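PDB 1O5Z: folylpolyglutamate synthase/dihydrofolate synthase from Thermotoga maritima, which probably adds L-glutamate to dihydropteroate and to tetrahydrofolyl-polyglutamate at the expense of ATP, as dihydrofolate synthase and folylpolyglutamate synthase, with magnesium as cofactor. Local coordinates for residues 20-25 with 90-95; 306-311 with 338-343; 71-76 with 288-293. All coordinates share one frame; numbering follows the deposited sequence.

Contact 1: residues 20-25 with 90-95; sequences RYLYHK and STFRER
L22 lays its CD1 methyl against the far end of the F92 ring, with CD1 3.6 Å from F92 CZ and nearly as close to CE1. The two side chains cross at about a right angle, and CD1 alone of L22 comes within 4.2 Å of F92. The other half belongs to Y23, which reaches F92 with its phenol end: Y23 OH lies 3.4 Å from F92 CD1 and 3.7 Å from F92 CB. F92 is therefore met at two places, L22 at the outer rim atoms and Y23 nearer the root of the ring, Y23 crossing F92 obliquely. The backbones stay well apart, the nearest CA atoms, of L22 and F92, being 10.6 Å from each other. Side chains from both sides span this distance, F92 holding CG anti to its backbone N (chi1 172°), which carries the ring toward the helix. No hydrogen bond joins the two segments. The loop is fixed from its own side: T91 OG1 accepts from R93 N at 3.1 Å in an ST turn, while E94 OE2 takes both S90 N and T91 N from the same face of its carboxylate. E439, near the C-terminus, binds F92 N and T91 OG1 and so anchors the root of the aromatic side chain. Replacing F92 by alanine would remove the ring and would probably leave L22 CD1 and the Y23 phenol end without their common partner, opening a gap between helix and loop. F92 also touches Y15 and L19 of helix 12-23 and V136 of helix 132-146, while L22 packs on F132 and V135 of that second helix; the contact thus lies where the N-terminal helix, helix 132-146 and the loop joining strands 81-84 and 96-98 meet.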
loop_
_atom_site.group_PDB
_atom_site.type_symbol
_atom_site.label_atom_id
_atom_site.label_comp_id
_atom_site.label_asym_id
_atom_site.label_seq_id
_atom_site.Cartn_x
_atom_site.Cartn_y
_atom_site.Cartn_z
ATOM N N ARG A 20 -0.780 -18.618 11.402
ATOM C CA ARG A 20 -1.467 -18.736 12.687
ATOM C C ARG A 20 -0.653 -18.143 13.853
ATOM O O ARG A 20 -1.212 -17.438 14.677
ATOM C CB ARG A 20 -1.875 -20.171 12.945
ATOM C CG ARG A 20 -2.877 -20.643 11.902
ATOM C CD ARG A 20 -3.563 -21.929 12.254
ATOM N NE ARG A 20 -4.287 -22.500 11.115
ATOM C CZ ARG A 20 -3.794 -23.393 10.261
ATOM N NH1 ARG A 20 -2.569 -23.854 10.390
ATOM N NH2 ARG A 20 -4.546 -23.849 9.263
ATOM N N TYR A 21 0.652 -18.417 13.911
ATOM C CA TYR A 21 1.515 -17.866 14.962
ATOM C C TYR A 21 1.518 -16.339 14.806
ATOM O O TYR A 21 1.323 -15.617 15.769
ATOM C CB TYR A 21 2.970 -18.476 14.966
ATOM C CG TYR A 21 4.004 -17.605 15.718
ATOM C CD1 TYR A 21 4.576 -16.476 15.094
ATOM C CD2 TYR A 21 4.356 -17.869 17.063
ATOM C CE1 TYR A 21 5.453 -15.627 15.766
ATOM C CE2 TYR A 21 5.274 -17.035 17.761
ATOM C CZ TYR A 21 5.820 -15.897 17.096
ATOM O OH TYR A 21 6.717 -15.014 17.733
ATOM N N LEU A 22 1.733 -15.819 13.612
ATOM C CA LEU A 22 1.716 -14.378 13.469
ATOM C C LEU A 22 0.368 -13.723 13.896
ATOM O O LEU A 22 0.330 -12.687 14.589
ATOM C CB LEU A 22 2.079 -13.992 12.022
ATOM C CG LEU A 22 3.529 -14.250 11.599
ATOM C CD1 LEU A 22 3.718 -13.960 10.120
ATOM C CD2 LEU A 22 4.451 -13.372 12.423
ATOM N N TYR A 23 -0.730 -14.330 13.468
ATOM C CA TYR A 23 -2.019 -13.727 13.667
ATOM C C TYR A 23 -2.595 -14.034 15.057
ATOM O O TYR A 23 -3.618 -13.503 15.407
ATOM C CB TYR A 23 -2.979 -14.182 12.572
ATOM C CG TYR A 23 -2.590 -13.819 11.145
ATOM C CD1 TYR A 23 -2.927 -14.649 10.098
ATOM C CD2 TYR A 23 -1.943 -12.640 10.838
ATOM C CE1 TYR A 23 -2.615 -14.317 8.788
ATOM C CE2 TYR A 23 -1.611 -12.307 9.519
ATOM C CZ TYR A 23 -1.935 -13.152 8.519
ATOM O OH TYR A 23 -1.624 -12.860 7.233
ATOM N N HIS A 24 -1.943 -14.878 15.849
ATOM C CA HIS A 24 -2.256 -14.964 17.286
ATOM C C HIS A 24 -1.775 -13.687 18.051
ATOM O O HIS A 24 -2.196 -13.475 19.191
ATOM C CB HIS A 24 -1.682 -16.264 17.955
ATOM C CG HIS A 24 -0.298 -16.094 18.565
ATOM N ND1 HIS A 24 0.779 -15.553 17.877
ATOM C CD2 HIS A 24 0.181 -16.403 19.797
ATOM C CE1 HIS A 24 1.846 -15.524 18.656
ATOM N NE2 HIS A 24 1.511 -16.028 19.827
ATOM N N LYS A 25 -0.905 -12.860 17.466
ATOM C CA LYS A 25 -0.285 -11.734 18.218
ATOM C C LYS A 25 -1.322 -10.640 18.617
ATOM O O LYS A 25 -2.017 -10.027 17.761
ATOM C CB LYS A 25 0.906 -11.121 17.434
ATOM C CG LYS A 25 2.123 -12.079 17.131
ATOM C CD LYS A 25 3.057 -12.217 18.356
ATOM C CE LYS A 25 4.440 -12.839 18.093
ATOM N NZ LYS A 25 5.387 -12.582 19.246
ATOM N N SER A 90 -4.596 -9.662 -0.661
ATOM C CA SER A 90 -5.034 -11.025 -0.972
ATOM C C SER A 90 -4.163 -12.071 -0.303
ATOM O O SER A 90 -4.678 -13.051 0.215
ATOM C CB SER A 90 -5.032 -11.258 -2.468
ATOM O OG SER A 90 -5.892 -10.377 -3.136
ATOM N N THR A 91 -2.848 -11.871 -0.298
ATOM C CA THR A 91 -1.979 -12.798 0.368
ATOM C C THR A 91 -0.950 -12.074 1.164
ATOM O O THR A 91 -0.425 -11.064 0.757
ATOM C CB THR A 91 -1.283 -13.772 -0.600
ATOM O OG1 THR A 91 -0.300 -14.502 0.147
ATOM C CG2 THR A 91 -0.476 -13.025 -1.662
ATOM N N PHE A 92 -0.664 -12.629 2.330
ATOM C CA PHE A 92 0.388 -12.162 3.202
ATOM C C PHE A 92 1.704 -11.933 2.469
ATOM O O PHE A 92 2.475 -11.048 2.821
ATOM C CB PHE A 92 0.559 -13.188 4.321
ATOM C CG PHE A 92 1.722 -12.937 5.178
ATOM C CD1 PHE A 92 1.591 -12.181 6.351
ATOM C CD2 PHE A 92 2.958 -13.443 4.826
ATOM C CE1 PHE A 92 2.700 -11.944 7.189
ATOM C CE2 PHE A 92 4.063 -13.221 5.622
ATOM C CZ PHE A 92 3.935 -12.470 6.824
ATOM N N ARG A 93 1.955 -12.729 1.443
ATOM C CA ARG A 93 3.217 -12.664 0.729
ATOM C C ARG A 93 3.462 -11.371 -0.130
ATOM O O ARG A 93 4.623 -11.075 -0.529
ATOM C CB ARG A 93 3.390 -13.968 -0.048
ATOM C CG ARG A 93 3.455 -15.168 0.895
ATOM C CD ARG A 93 2.929 -16.446 0.285
ATOM N NE ARG A 93 3.470 -16.421 -1.051
ATOM C CZ ARG A 93 2.815 -16.341 -2.168
ATOM N NH1 ARG A 93 1.511 -16.476 -2.214
ATOM N NH2 ARG A 93 3.528 -16.205 -3.266
ATOM N N GLU A 94 2.398 -10.596 -0.378
ATOM C CA GLU A 94 2.544 -9.230 -0.915
ATOM C C GLU A 94 3.474 -8.315 -0.089
ATOM O O GLU A 94 4.022 -7.307 -0.590
ATOM C CB GLU A 94 1.164 -8.535 -0.937
ATOM C CG GLU A 94 0.173 -9.080 -1.930
ATOM C CD GLU A 94 -1.250 -8.640 -1.639
ATOM O OE1 GLU A 94 -1.447 -7.544 -1.059
ATOM O OE2 GLU A 94 -2.181 -9.408 -1.972
ATOM N N ARG A 95 3.620 -8.640 1.192
ATOM C CA ARG A 95 4.316 -7.769 2.133
ATOM C C ARG A 95 5.803 -7.779 1.919
ATOM O O ARG A 95 6.450 -6.838 2.266
ATOM C CB ARG A 95 4.015 -8.175 3.600
ATOM C CG ARG A 95 2.599 -7.968 4.041
ATOM C CD ARG A 95 2.265 -8.649 5.302
ATOM N NE ARG A 95 0.875 -8.427 5.656
ATOM C CZ ARG A 95 0.440 -7.487 6.505
ATOM N NH1 ARG A 95 -0.869 -7.385 6.731
ATOM N NH2 ARG A 95 1.289 -6.674 7.159
#

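Contact 2: residues 306-311 with 338-343; sequences GRFEIL and LYFNGE
F308 drives its ring edge at Y339: F308 CE2 is 3.6 Å from Y339 CD1, and that carbon lies close to the plane of the F308 ring. The two rings meet obliquely, centroids 5.8 Å apart and planes at 40°. F308 holds CG anti to its backbone N (chi1 -163°), which carries the ring toward the helix end. F340, the next residue after Y339, offers its own edge to both aliphatic and aromatic neighbours, CZ standing 4.1 Å from I310 CG1 and CE2 4.2 Å from F308 CZ. Within the strand segment, I310 CD1 sits 3.7 Å above one face of the F308 ring, toward its rim. This is a strand-to-helix contact of the glutamate ligase domain of the Mur ligase family, in which the end of helix 326-339 and the residue after it pack on edge strand 309-313. I319 of strand 316-320 touches F308, I310 and F340, and L332 and S335 of helix 326-339 touch F308. A G1 beta bulge sets F308 and E309 opposite the single residue L320, F308 taking a positive phi of 50°. E309 OE1 accepts from G306 N at 2.8 Å, and its OE2 forms a salt bridge with R428. Farther out, Y339 OH is hydrogen-bonded to N250 OD1 and G269 N.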
loop_
_atom_site.group_PDB
_atom_site.type_symbol
_atom_site.label_atom_id
_atom_site.label_comp_id
_atom_site.label_asym_id
_atom_site.label_seq_id
_atom_site.Cartn_x
_atom_site.Cartn_y
_atom_site.Cartn_z
ATOM N N GLY A 306 -5.774 -2.907 -5.507
ATOM C CA GLY A 306 -7.051 -2.523 -4.946
ATOM C C GLY A 306 -7.193 -1.041 -4.695
ATOM O O GLY A 306 -8.095 -0.629 -4.000
ATOM N N ARG A 307 -6.306 -0.246 -5.277
ATOM C CA ARG A 307 -6.326 1.153 -5.088
ATOM C C ARG A 307 -6.643 1.743 -6.447
ATOM O O ARG A 307 -5.765 2.117 -7.200
ATOM C CB ARG A 307 -4.961 1.584 -4.583
ATOM C CG ARG A 307 -4.588 0.978 -3.175
ATOM C CD ARG A 307 -4.941 1.853 -1.973
ATOM N NE ARG A 307 -5.304 3.157 -2.491
ATOM C CZ ARG A 307 -5.077 4.317 -1.905
ATOM N NH1 ARG A 307 -4.516 4.400 -0.705
ATOM N NH2 ARG A 307 -5.449 5.426 -2.524
ATOM N N PHE A 308 -7.931 1.811 -6.740
ATOM C CA PHE A 308 -8.474 2.293 -8.029
ATOM C C PHE A 308 -7.763 1.592 -9.113
ATOM O O PHE A 308 -7.182 2.203 -10.023
ATOM C CB PHE A 308 -8.424 3.816 -8.232
ATOM C CG PHE A 308 -9.336 4.282 -9.348
ATOM C CD1 PHE A 308 -10.708 4.142 -9.238
ATOM C CD2 PHE A 308 -8.822 4.802 -10.524
ATOM C CE1 PHE A 308 -11.541 4.542 -10.245
ATOM C CE2 PHE A 308 -9.674 5.197 -11.536
ATOM C CZ PHE A 308 -11.038 5.035 -11.391
ATOM N N GLU A 309 -7.842 0.280 -8.954
ATOM C CA GLU A 309 -7.228 -0.670 -9.819
ATOM C C GLU A 309 -8.274 -1.094 -10.803
ATOM O O GLU A 309 -9.333 -1.560 -10.398
ATOM C CB GLU A 309 -6.808 -1.911 -9.023
ATOM C CG GLU A 309 -5.607 -2.543 -9.620
ATOM C CD GLU A 309 -5.355 -3.913 -9.106
ATOM O OE1 GLU A 309 -5.827 -4.225 -7.993
ATOM O OE2 GLU A 309 -4.689 -4.663 -9.841
ATOM N N ILE A 310 -7.979 -0.950 -12.082
ATOM C CA ILE A 310 -8.875 -1.425 -13.110
ATOM C C ILE A 310 -8.252 -2.637 -13.754
ATOM O O ILE A 310 -7.144 -2.546 -14.255
ATOM C CB ILE A 310 -9.133 -0.313 -14.185
ATOM C CG1 ILE A 310 -9.939 0.837 -13.585
ATOM C CG2 ILE A 310 -9.893 -0.890 -15.385
ATOM C CD1 ILE A 310 -9.120 1.895 -13.126
ATOM N N LEU A 311 -8.983 -3.745 -13.772
ATOM C CA LEU A 311 -8.561 -4.984 -14.374
ATOM C C LEU A 311 -9.549 -5.359 -15.460
ATOM O O LEU A 311 -10.707 -5.570 -15.167
ATOM C CB LEU A 311 -8.593 -6.117 -13.343
ATOM C CG LEU A 311 -7.346 -6.635 -12.645
ATOM C CD1 LEU A 311 -7.733 -7.903 -11.866
ATOM C CD2 LEU A 311 -6.195 -6.939 -13.605
ATOM N N LEU A 338 -13.750 10.706 -13.797
ATOM C CA LEU A 338 -12.679 11.060 -14.708
ATOM C C LEU A 338 -12.530 10.046 -15.807
ATOM O O LEU A 338 -12.327 10.394 -16.947
ATOM C CB LEU A 338 -11.351 11.129 -13.982
ATOM C CG LEU A 338 -11.046 12.401 -13.215
ATOM C CD1 LEU A 338 -9.718 12.220 -12.530
ATOM C CD2 LEU A 338 -11.032 13.632 -14.134
ATOM N N TYR A 339 -12.611 8.787 -15.454
ATOM C CA TYR A 339 -12.224 7.745 -16.359
ATOM C C TYR A 339 -13.411 7.029 -16.983
ATOM O O TYR A 339 -13.240 6.280 -17.941
ATOM C CB TYR A 339 -11.344 6.741 -15.607
ATOM C CG TYR A 339 -9.948 7.273 -15.298
ATOM C CD1 TYR A 339 -9.610 7.720 -14.034
ATOM C CD2 TYR A 339 -8.961 7.316 -16.274
ATOM C CE1 TYR A 339 -8.329 8.184 -13.755
ATOM C CE2 TYR A 339 -7.700 7.784 -15.998
ATOM C CZ TYR A 339 -7.383 8.213 -14.740
ATOM O OH TYR A 339 -6.122 8.690 -14.462
ATOM N N PHE A 340 -14.613 7.244 -16.450
ATOM C CA PHE A 340 -15.807 6.486 -16.889
ATOM C C PHE A 340 -16.991 7.369 -17.168
ATOM O O PHE A 340 -18.125 6.945 -17.031
ATOM C CB PHE A 340 -16.159 5.452 -15.833
ATOM C CG PHE A 340 -15.128 4.397 -15.716
ATOM C CD1 PHE A 340 -15.118 3.328 -16.609
ATOM C CD2 PHE A 340 -14.111 4.503 -14.783
ATOM C CE1 PHE A 340 -14.134 2.335 -16.521
ATOM C CE2 PHE A 340 -13.143 3.536 -14.693
ATOM C CZ PHE A 340 -13.152 2.436 -15.561
ATOM N N ASN A 341 -16.717 8.590 -17.582
ATOM C CA ASN A 341 -17.747 9.609 -17.641
ATOM C C ASN A 341 -19.037 9.173 -18.390
ATOM O O ASN A 341 -20.160 9.152 -17.807
ATOM C CB ASN A 341 -17.168 10.857 -18.243
ATOM C CG ASN A 341 -18.125 12.009 -18.178
ATOM O OD1 ASN A 341 -18.735 12.242 -17.147
ATOM N ND2 ASN A 341 -18.262 12.743 -19.276
ATOM N N GLY A 342 -18.884 8.775 -19.655
ATOM C CA GLY A 342 -20.030 8.251 -20.434
ATOM C C GLY A 342 -20.503 6.827 -20.086
ATOM O O GLY A 342 -21.522 6.360 -20.600
ATOM N N GLU A 343 -19.788 6.138 -19.211
ATOM C CA GLU A 343 -19.963 4.705 -19.063
ATOM C C GLU A 343 -21.069 4.297 -18.110
ATOM O O GLU A 343 -21.182 4.882 -17.029
ATOM C CB GLU A 343 -18.667 4.101 -18.572
ATOM C CG GLU A 343 -17.639 3.991 -19.671
ATOM C CD GLU A 343 -17.983 2.857 -20.610
ATOM O OE1 GLU A 343 -17.845 1.664 -20.168
ATOM O OE2 GLU A 343 -18.413 3.186 -21.753
#

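Contact 3: residues 71-76 with 288-293; sequences SNILVS and LPLSEK
N72 O accepts from two donors of one residue, S76 N at 3.0 Å and S76 OG at 2.9 Å, which arrive from opposite faces of its carbonyl plane. The first is the ordinary helical bond; the second folds the serine hydroxyl back onto the helix, with the donor tilted 28° from that plane. This bonding is internal to helix 63-77 and none of it crosses, for the two segments meet through aliphatic groups alone. L290 is inserted by both its methyls: CD2 presses on I73 CG2 at 3.4 Å, tighter than usual van der Waals contact, and CD1 meets L74 CD2 at 3.8 Å. The chi1 of L290, -130°, lies away from the staggered positions, perhaps a consequence of the tight approach to I73. L74 CD2 has a second partner in L288 CD1, 3.9 Å away, so a single methyl of the helix is shared by two leucines of segment 288-293. Each of these pairs crosses at about a right angle, and each touch is made through branch ends. I73 presents CG2, the branch anti to its backbone N, which places it against L290 CD2. Past L290, S291 is the N-cap of helix 292-301, its OG bonded to A294 N and also to Q77 OE1 just beyond the first segment. Inward, L74 and L288 both reach I151 of strand 151-155, and I73, L74 and L290 all touch L283 of helix 271-286. Helix 63-77 follows strand 53-58 through a glycine-rich loop whose sequence fits a P-loop for ATP, consistent with the P-loop NTPase fold of the Mur ligase middle domain, and the link from helix 271-286 to helix 292-301 is laid across the far end of that helix.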
loop_
_atom_site.group_PDB
_atom_site.type_symbol
_atom_site.label_atom_id
_atom_site.label_comp_id
_atom_site.label_asym_id
_atom_site.label_seq_id
_atom_site.Cartn_x
_atom_site.Cartn_y
_atom_site.Cartn_z
ATOM N N SER A 71 10.549 0.824 -6.096
ATOM C CA SER A 71 11.084 -0.534 -6.272
ATOM C C SER A 71 11.088 -0.892 -7.700
ATOM O O SER A 71 12.006 -1.456 -8.144
ATOM C CB SER A 71 10.264 -1.628 -5.562
ATOM O OG SER A 71 10.026 -1.215 -4.228
ATOM N N ASN A 72 9.972 -0.680 -8.373
ATOM C CA ASN A 72 9.843 -1.051 -9.764
ATOM C C ASN A 72 10.868 -0.413 -10.665
ATOM O O ASN A 72 11.409 -1.086 -11.539
ATOM C CB ASN A 72 8.415 -0.821 -10.254
ATOM C CG ASN A 72 7.591 -2.068 -10.059
ATOM O OD1 ASN A 72 7.948 -3.114 -10.624
ATOM N ND2 ASN A 72 6.575 -2.012 -9.215
ATOM N N ILE A 73 11.202 0.840 -10.398
ATOM C CA ILE A 73 12.197 1.526 -11.212
ATOM C C ILE A 73 13.610 0.928 -10.995
ATOM O O ILE A 73 14.371 0.711 -11.942
ATOM C CB ILE A 73 12.196 3.020 -10.909
ATOM C CG1 ILE A 73 10.908 3.660 -11.437
ATOM C CG2 ILE A 73 13.436 3.713 -11.552
ATOM C CD1 ILE A 73 10.711 5.098 -10.941
ATOM N N LEU A 74 13.938 0.669 -9.727
ATOM C CA LEU A 74 15.222 0.092 -9.401
ATOM C C LEU A 74 15.347 -1.326 -9.867
ATOM O O LEU A 74 16.413 -1.734 -10.317
ATOM C CB LEU A 74 15.429 0.121 -7.900
ATOM C CG LEU A 74 15.580 1.503 -7.248
ATOM C CD1 LEU A 74 15.417 1.339 -5.741
ATOM C CD2 LEU A 74 16.934 2.114 -7.555
ATOM N N VAL A 75 14.264 -2.083 -9.776
ATOM C CA VAL A 75 14.246 -3.443 -10.357
ATOM C C VAL A 75 14.497 -3.397 -11.881
ATOM O O VAL A 75 15.281 -4.168 -12.371
ATOM C CB VAL A 75 12.957 -4.208 -10.028
ATOM C CG1 VAL A 75 12.787 -5.463 -10.949
ATOM C CG2 VAL A 75 12.987 -4.615 -8.565
ATOM N N SER A 76 13.863 -2.460 -12.596
ATOM C CA SER A 76 14.130 -2.284 -14.026
ATOM C C SER A 76 15.560 -1.903 -14.258
ATOM O O SER A 76 16.084 -2.294 -15.281
ATOM C CB SER A 76 13.280 -1.213 -14.707
ATOM O OG SER A 76 11.946 -1.380 -14.358
ATOM N N LEU A 288 21.447 7.382 -6.554
ATOM C CA LEU A 288 21.691 6.141 -7.249
ATOM C C LEU A 288 21.676 6.334 -8.745
ATOM O O LEU A 288 20.899 7.090 -9.256
ATOM C CB LEU A 288 20.653 5.112 -6.879
ATOM C CG LEU A 288 20.700 4.642 -5.439
ATOM C CD1 LEU A 288 19.361 3.927 -5.029
ATOM C CD2 LEU A 288 21.907 3.781 -5.170
ATOM N N PRO A 289 22.559 5.678 -9.472
ATOM C CA PRO A 289 22.496 5.744 -10.898
ATOM C C PRO A 289 21.237 5.046 -11.466
ATOM O O PRO A 289 20.879 3.910 -11.088
ATOM C CB PRO A 289 23.789 5.060 -11.326
ATOM C CG PRO A 289 24.127 4.185 -10.216
ATOM C CD PRO A 289 23.702 4.877 -9.002
ATOM N N LEU A 290 20.582 5.754 -12.384
ATOM C CA LEU A 290 19.314 5.321 -12.939
ATOM C C LEU A 290 19.209 5.746 -14.370
ATOM O O LEU A 290 19.589 6.863 -14.674
ATOM C CB LEU A 290 18.166 6.015 -12.215
ATOM C CG LEU A 290 17.092 5.097 -11.728
ATOM C CD1 LEU A 290 17.703 4.214 -10.618
ATOM C CD2 LEU A 290 15.984 5.963 -11.204
ATOM N N SER A 291 18.648 4.877 -15.212
ATOM C CA SER A 291 18.446 5.203 -16.601
ATOM C C SER A 291 17.048 5.710 -16.711
ATOM O O SER A 291 16.196 5.343 -15.916
ATOM C CB SER A 291 18.649 3.984 -17.524
ATOM O OG SER A 291 17.794 2.890 -17.210
ATOM N N GLU A 292 16.830 6.534 -17.721
ATOM C CA GLU A 292 15.503 6.956 -18.107
ATOM C C GLU A 292 14.663 5.765 -18.550
ATOM O O GLU A 292 13.462 5.731 -18.308
ATOM C CB GLU A 292 15.583 7.982 -19.246
ATOM C CG GLU A 292 14.229 8.526 -19.620
ATOM C CD GLU A 292 14.297 9.570 -20.697
ATOM O OE1 GLU A 292 15.318 10.263 -20.748
ATOM O OE2 GLU A 292 13.333 9.699 -21.483
ATOM N N LYS A 293 15.294 4.783 -19.195
ATOM C CA LYS A 293 14.582 3.553 -19.559
ATOM C C LYS A 293 13.922 2.869 -18.355
ATOM O O LYS A 293 12.765 2.473 -18.446
ATOM C CB LYS A 293 15.516 2.568 -20.264
ATOM C CG LYS A 293 14.828 1.292 -20.783
ATOM C CD LYS A 293 15.838 0.265 -21.304
ATOM C CE LYS A 293 15.186 -0.726 -22.315
ATOM N NZ LYS A 293 14.686 -1.987 -21.642
#

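In the fold
The three contacts are spread through the chain, with centres 28 to 30 Å apart and no direct touch, and none has a hydrogen bond across its segments. Contacts 1 and 3 both involve the middle domain and alternate along the chain; contact 3 packs beside strands 81-84 and 151-155, contact 1 uses the loop that follows strand 81-84, and the two share no helix. Contact 2 belongs to the glutamate ligase domain and opens after contact 3 has closed, helix 292-301 leading on to strand 309-313. Contacts 1 and 2 are largely buried, whereas contact 3 is only partly so. Their chemistry differs too: one aromatic ring meeting a methyl and a phenol in contact 1, three rings and an isoleucine in contact 2, branched aliphatic ends alone in contact 3.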